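Local coordinates for armadillo repeat protein arm00016 (Synthetic construct, PDB 4D4E) that probably binds extended peptides, as a computationally designed armadillo repeat scaffold meant for modular recognition, at residues A76-I81 / V117-N122; P142-L147 / I177-L182. All coordinates share one frame; numbering follows the deposited sequence.

Interaction 1 (A76-I81 / V117-N122); sequences AAIANI and VAAIAN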
loop_
_atom_site.group_PDB
_atom_site.type_symbol
_atom_site.label_atom_id
_atom_site.label_comp_id
_atom_site.label_asym_id
_atom_site.label_seq_id
_atom_site.Cartn_x
_atom_site.Cartn_y
_atom_site.Cartn_z
ATOM N N ALA A 76 8.143 -5.196 -7.169
ATOM C CA ALA A 76 7.057 -4.980 -8.137
ATOM C C ALA A 76 6.289 -6.273 -8.238
ATOM O O ALA A 76 5.060 -6.305 -8.251
ATOM C CB ALA A 76 7.560 -4.517 -9.549
ATOM N N ALA A 77 7.044 -7.346 -8.315
ATOM C CA ALA A 77 6.467 -8.690 -8.474
ATOM C C ALA A 77 5.582 -9.040 -7.233
ATOM O O ALA A 77 4.427 -9.469 -7.412
ATOM C CB ALA A 77 7.591 -9.692 -8.685
ATOM N N ILE A 78 6.153 -8.906 -6.012
ATOM C CA ILE A 78 5.428 -9.012 -4.735
ATOM C C ILE A 78 4.208 -8.048 -4.735
ATOM O O ILE A 78 3.136 -8.436 -4.270
ATOM C CB ILE A 78 6.342 -8.740 -3.507
ATOM C CG1 ILE A 78 7.451 -9.794 -3.341
ATOM C CG2 ILE A 78 5.543 -8.483 -2.213
ATOM C CD1 ILE A 78 8.468 -9.377 -2.305
ATOM N N ALA A 79 4.335 -6.807 -5.244
ATOM C CA ALA A 79 3.127 -5.999 -5.298
ATOM C C ALA A 79 2.020 -6.681 -6.132
ATOM O O ALA A 79 0.819 -6.563 -5.813
ATOM C CB ALA A 79 3.406 -4.562 -5.815
ATOM N N ASN A 80 2.422 -7.348 -7.209
ATOM C CA ASN A 80 1.479 -7.985 -8.103
ATOM C C ASN A 80 0.869 -9.247 -7.489
ATOM O O ASN A 80 -0.331 -9.471 -7.651
ATOM C CB ASN A 80 2.117 -8.278 -9.450
ATOM C CG ASN A 80 1.915 -7.168 -10.473
ATOM O OD1 ASN A 80 0.941 -6.437 -10.426
ATOM N ND2 ASN A 80 2.809 -7.104 -11.455
ATOM N N ILE A 81 1.676 -10.037 -6.763
ATOM C CA ILE A 81 1.167 -11.213 -5.988
ATOM C C ILE A 81 0.119 -10.766 -4.942
ATOM O O ILE A 81 -0.938 -11.382 -4.808
ATOM C CB ILE A 81 2.356 -12.043 -5.366
ATOM C CG1 ILE A 81 3.162 -12.670 -6.508
ATOM C CG2 ILE A 81 1.903 -13.083 -4.345
ATOM C CD1 ILE A 81 4.596 -12.957 -6.136
ATOM N N VAL A 117 5.700 0.760 -1.247
ATOM C CA VAL A 117 4.412 1.314 -0.881
ATOM C C VAL A 117 3.248 0.691 -1.673
ATOM O O VAL A 117 2.191 0.380 -1.064
ATOM C CB VAL A 117 4.359 2.865 -0.935
ATOM C CG1 VAL A 117 3.029 3.318 -0.365
ATOM C CG2 VAL A 117 5.424 3.422 -0.014
ATOM N N ALA A 118 3.397 0.516 -2.990
ATOM C CA ALA A 118 2.325 -0.201 -3.744
ATOM C C ALA A 118 2.058 -1.622 -3.165
ATOM O O ALA A 118 0.860 -2.066 -2.987
ATOM C CB ALA A 118 2.616 -0.267 -5.260
ATOM N N ALA A 119 3.128 -2.358 -2.843
ATOM C CA ALA A 119 2.941 -3.710 -2.291
ATOM C C ALA A 119 2.158 -3.686 -0.989
ATOM O O ALA A 119 1.244 -4.469 -0.803
ATOM C CB ALA A 119 4.280 -4.498 -2.123
ATOM N N ILE A 120 2.511 -2.788 -0.088
ATOM C CA ILE A 120 1.839 -2.638 1.205
ATOM C C ILE A 120 0.381 -2.134 1.125
ATOM O O ILE A 120 -0.502 -2.524 1.939
ATOM C CB ILE A 120 2.715 -1.648 1.998
ATOM C CG1 ILE A 120 4.011 -2.362 2.448
ATOM C CG2 ILE A 120 1.914 -1.033 3.182
ATOM C CD1 ILE A 120 4.968 -1.389 3.157
ATOM N N ALA A 121 0.119 -1.260 0.134
ATOM C CA ALA A 121 -1.262 -0.877 -0.220
ATOM C C ALA A 121 -2.076 -2.098 -0.618
ATOM O O ALA A 121 -3.233 -2.250 -0.172
ATOM C CB ALA A 121 -1.349 0.227 -1.291
ATOM N N ASN A 122 -1.487 -2.964 -1.444
ATOM C CA ASN A 122 -2.197 -4.159 -1.875
ATOM C C ASN A 122 -2.492 -5.113 -0.743
ATOM O O ASN A 122 -3.628 -5.684 -0.630
ATOM C CB ASN A 122 -1.469 -4.835 -3.018
ATOM C CG ASN A 122 -1.507 -4.005 -4.286
ATOM O OD1 ASN A 122 -2.270 -3.049 -4.366
ATOM N ND2 ASN A 122 -0.727 -4.374 -5.276
#

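Interaction 2 (P142-L147 / I177-L182); sequences PLVKLL and IEAGAL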
loop_
_atom_site.group_PDB
_atom_site.type_symbol
_atom_site.label_atom_id
_atom_site.label_comp_id
_atom_site.label_asym_id
_atom_site.label_seq_id
_atom_site.Cartn_x
_atom_site.Cartn_y
_atom_site.Cartn_z
ATOM N N PRO A 142 6.017 4.924 9.145
ATOM C CA PRO A 142 6.738 5.325 7.945
ATOM C C PRO A 142 5.770 5.716 6.832
ATOM O O PRO A 142 6.098 6.610 6.029
ATOM C CB PRO A 142 7.528 4.060 7.550
ATOM C CG PRO A 142 6.925 2.949 8.294
ATOM C CD PRO A 142 6.438 3.585 9.588
ATOM N N LEU A 143 4.604 5.049 6.784
ATOM C CA LEU A 143 3.567 5.396 5.798
ATOM C C LEU A 143 3.094 6.818 6.027
ATOM O O LEU A 143 2.959 7.582 5.060
ATOM C CB LEU A 143 2.382 4.415 5.819
ATOM C CG LEU A 143 2.564 3.007 5.249
ATOM C CD1 LEU A 143 1.286 2.160 5.398
ATOM C CD2 LEU A 143 2.900 3.105 3.752
ATOM N N VAL A 144 2.870 7.188 7.295
ATOM C CA VAL A 144 2.401 8.536 7.594
ATOM C C VAL A 144 3.436 9.573 7.093
ATOM O O VAL A 144 3.065 10.639 6.536
ATOM C CB VAL A 144 2.058 8.663 9.096
ATOM C CG1 VAL A 144 2.263 10.094 9.664
ATOM C CG2 VAL A 144 0.669 8.060 9.369
ATOM N N LYS A 145 4.711 9.243 7.307
ATOM C CA LYS A 145 5.829 10.031 6.820
ATOM C C LYS A 145 5.852 10.161 5.310
ATOM O O LYS A 145 6.155 11.223 4.819
ATOM C CB LYS A 145 7.147 9.465 7.303
ATOM C CG LYS A 145 7.824 10.349 8.326
ATOM C CD LYS A 145 9.203 10.793 7.819
ATOM C CE LYS A 145 10.276 9.828 8.283
ATOM N NZ LYS A 145 9.682 8.460 8.310
ATOM N N LEU A 146 5.499 9.104 4.572
ATOM C CA LEU A 146 5.521 9.182 3.146
ATOM C C LEU A 146 4.366 10.007 2.596
ATOM O O LEU A 146 4.432 10.433 1.442
ATOM C CB LEU A 146 5.595 7.810 2.507
ATOM C CG LEU A 146 6.811 6.980 2.927
ATOM C CD1 LEU A 146 6.556 5.567 2.484
ATOM C CD2 LEU A 146 8.054 7.549 2.250
ATOM N N LEU A 147 3.328 10.248 3.413
ATOM C CA LEU A 147 2.236 11.166 3.036
ATOM C C LEU A 147 2.709 12.578 2.757
ATOM O O LEU A 147 2.008 13.365 2.105
ATOM C CB LEU A 147 1.170 11.282 4.127
ATOM C CG LEU A 147 0.324 10.037 4.336
ATOM C CD1 LEU A 147 -0.711 10.338 5.379
ATOM C CD2 LEU A 147 -0.298 9.611 3.004
ATOM N N ILE A 177 -4.787 7.007 13.784
ATOM C CA ILE A 177 -4.895 8.260 14.405
ATOM C C ILE A 177 -3.714 8.512 15.318
ATOM O O ILE A 177 -3.105 9.554 15.205
ATOM C CB ILE A 177 -6.235 8.357 15.168
ATOM C CG1 ILE A 177 -7.402 8.544 14.189
ATOM C CG2 ILE A 177 -6.234 9.562 16.108
ATOM C CD1 ILE A 177 -8.731 8.261 14.868
ATOM N N GLU A 178 -3.390 7.562 16.212
ATOM C CA GLU A 178 -2.209 7.661 17.087
ATOM C C GLU A 178 -0.903 7.765 16.306
ATOM O O GLU A 178 0.006 8.408 16.795
ATOM C CB GLU A 178 -2.112 6.480 18.043
ATOM C CG GLU A 178 -3.205 6.494 19.087
ATOM C CD GLU A 178 -3.310 5.172 19.817
ATOM O OE1 GLU A 178 -2.489 4.251 19.551
ATOM O OE2 GLU A 178 -4.219 5.068 20.650
ATOM N N ALA A 179 -0.833 7.183 15.104
ATOM C CA ALA A 179 0.332 7.351 14.234
ATOM C C ALA A 179 0.383 8.741 13.614
ATOM O O ALA A 179 1.242 9.009 12.819
ATOM C CB ALA A 179 0.316 6.303 13.150
ATOM N N GLY A 180 -0.553 9.622 13.968
ATOM C CA GLY A 180 -0.642 10.995 13.379
ATOM C C GLY A 180 -1.119 11.102 11.911
ATOM O O GLY A 180 -0.676 12.011 11.155
ATOM N N ALA A 181 -2.044 10.225 11.502
ATOM C CA ALA A 181 -2.470 10.198 10.088
ATOM C C ALA A 181 -3.392 11.345 9.687
ATOM O O ALA A 181 -3.427 11.696 8.503
ATOM C CB ALA A 181 -3.131 8.876 9.722
ATOM N N LEU A 182 -4.145 11.899 10.644
ATOM C CA LEU A 182 -5.226 12.824 10.323
ATOM C C LEU A 182 -4.810 14.162 9.675
ATOM O O LEU A 182 -5.366 14.519 8.652
ATOM C CB LEU A 182 -6.209 13.043 11.486
ATOM C CG LEU A 182 -6.976 11.801 11.978
ATOM C CD1 LEU A 182 -8.177 12.203 12.846
ATOM C CD2 LEU A 182 -7.435 10.919 10.820
#

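Interaction 1 (A76-I81 / V117-N122)
Ala79 and Ala119 form the tight centre of the contact between helices 68-81 and 110-124. Their CA atoms are 3.8 Å apart, close enough that each methyl lies against the other's backbone: Ala79 CB sits 3.7 Å from Ala119 CA, and Ala119 CB, aimed at the opposing helix, is just as near the CA of Ala79. The two short segments run almost parallel, at 14°, with axes 8.1 Å apart, a spacing that suits alanine on both sides. Away from this tight spot the fit slackens. On the buried flank Ile78 merely brings its CG2 branch alongside the methyl of Ala119, CG2 to CB 4.2 Å, while the rest of its side chain leads away. On the more open flank Ala118 makes a looser touch, its CB 4.4 Å from Ala79 CB, and here the chemistry turns polar. Asn122, with CG set anti to its carbonyl carbon, reaches across and gives an ND2 hydrogen to Ala79 O, a 2.7 Å bond with a 152° angle at the hydrogen. Ala79 O lies nearly in the amide plane of Asn122, but ND2 stands above the carbonyl plane of Ala79, 36° out of it. That carbonyl lies in the last turn of helix 68-81, near its C-terminal end. The same kind of bond recurs at the next helix of the row, where Asn164 ND2 of helix 152-166 bonds Ala121 O. Helix 110-124 thus lies between helices 68-81 and 152-166 in a side-by-side row, as along the concave face of armadillo solenoids, while Ile78 turns back onto Leu59 of helix 56-61.

Interaction 2 (P142-L147 / I177-L182)
Val144 carries this contact, setting both its methyls over the carbonyl oxygen of Ala179, with CG1 3.5 Å and CG2 3.6 Å from that O. Val144 CG1 also approaches Gly180 O, while Val144 CG2 meets methyl groups, 3.9 Å from Ala181 CB and 4.2 Å from Ala179 CB. The branches divide the work because CG1 runs roughly anti to the backbone N, chi1 150°, and CG2 lies beside it. Leu147 adds a looser touch, CD1 to Ala181 O at 4.4 Å. An alanine in place of Val144 would remove both methyls and would probably open a gap against Ala179 and Ala181. Behind this first shell stands the turn that presents its carbonyls: helix 170-178 ends in a Schellman motif, in which Gly180 takes a positive phi of 71° and its N bonds back to Ile177 O at 2.8 Å. The chain then leads into helix 182-187. The contact therefore joins the late part of helix 140-146 to the corner between helices 170-178 and 182-187, with Leu147 resting on Ala158 and Val159 of helix 152-166 and Leu182 touching Leu218 and Ala221 of helix 212-221.

Both interactions join sequence-distant parts of one all-helical solenoid, burying similar areas, and each is part buried and part open; neither is a pure core contact. They hold different elements. Interaction 1 sets two helices side by side and adds a polar tie to its alanine packing, whereas interaction 2 fits a helix to an interhelical corner by van der Waals contact, apolar methyls meeting methyls and backbone carbonyls. The centre of interaction 1 is about 7 Å from the centre of the chain, that of interaction 2 about 13 Å. Their segments meet in a hydrophobic seam: Val117 CG2 lies 3.5 Å from Leu146 CD1, and Ile120 packs on Leu143, binding helix 110-124 to helix 140-146.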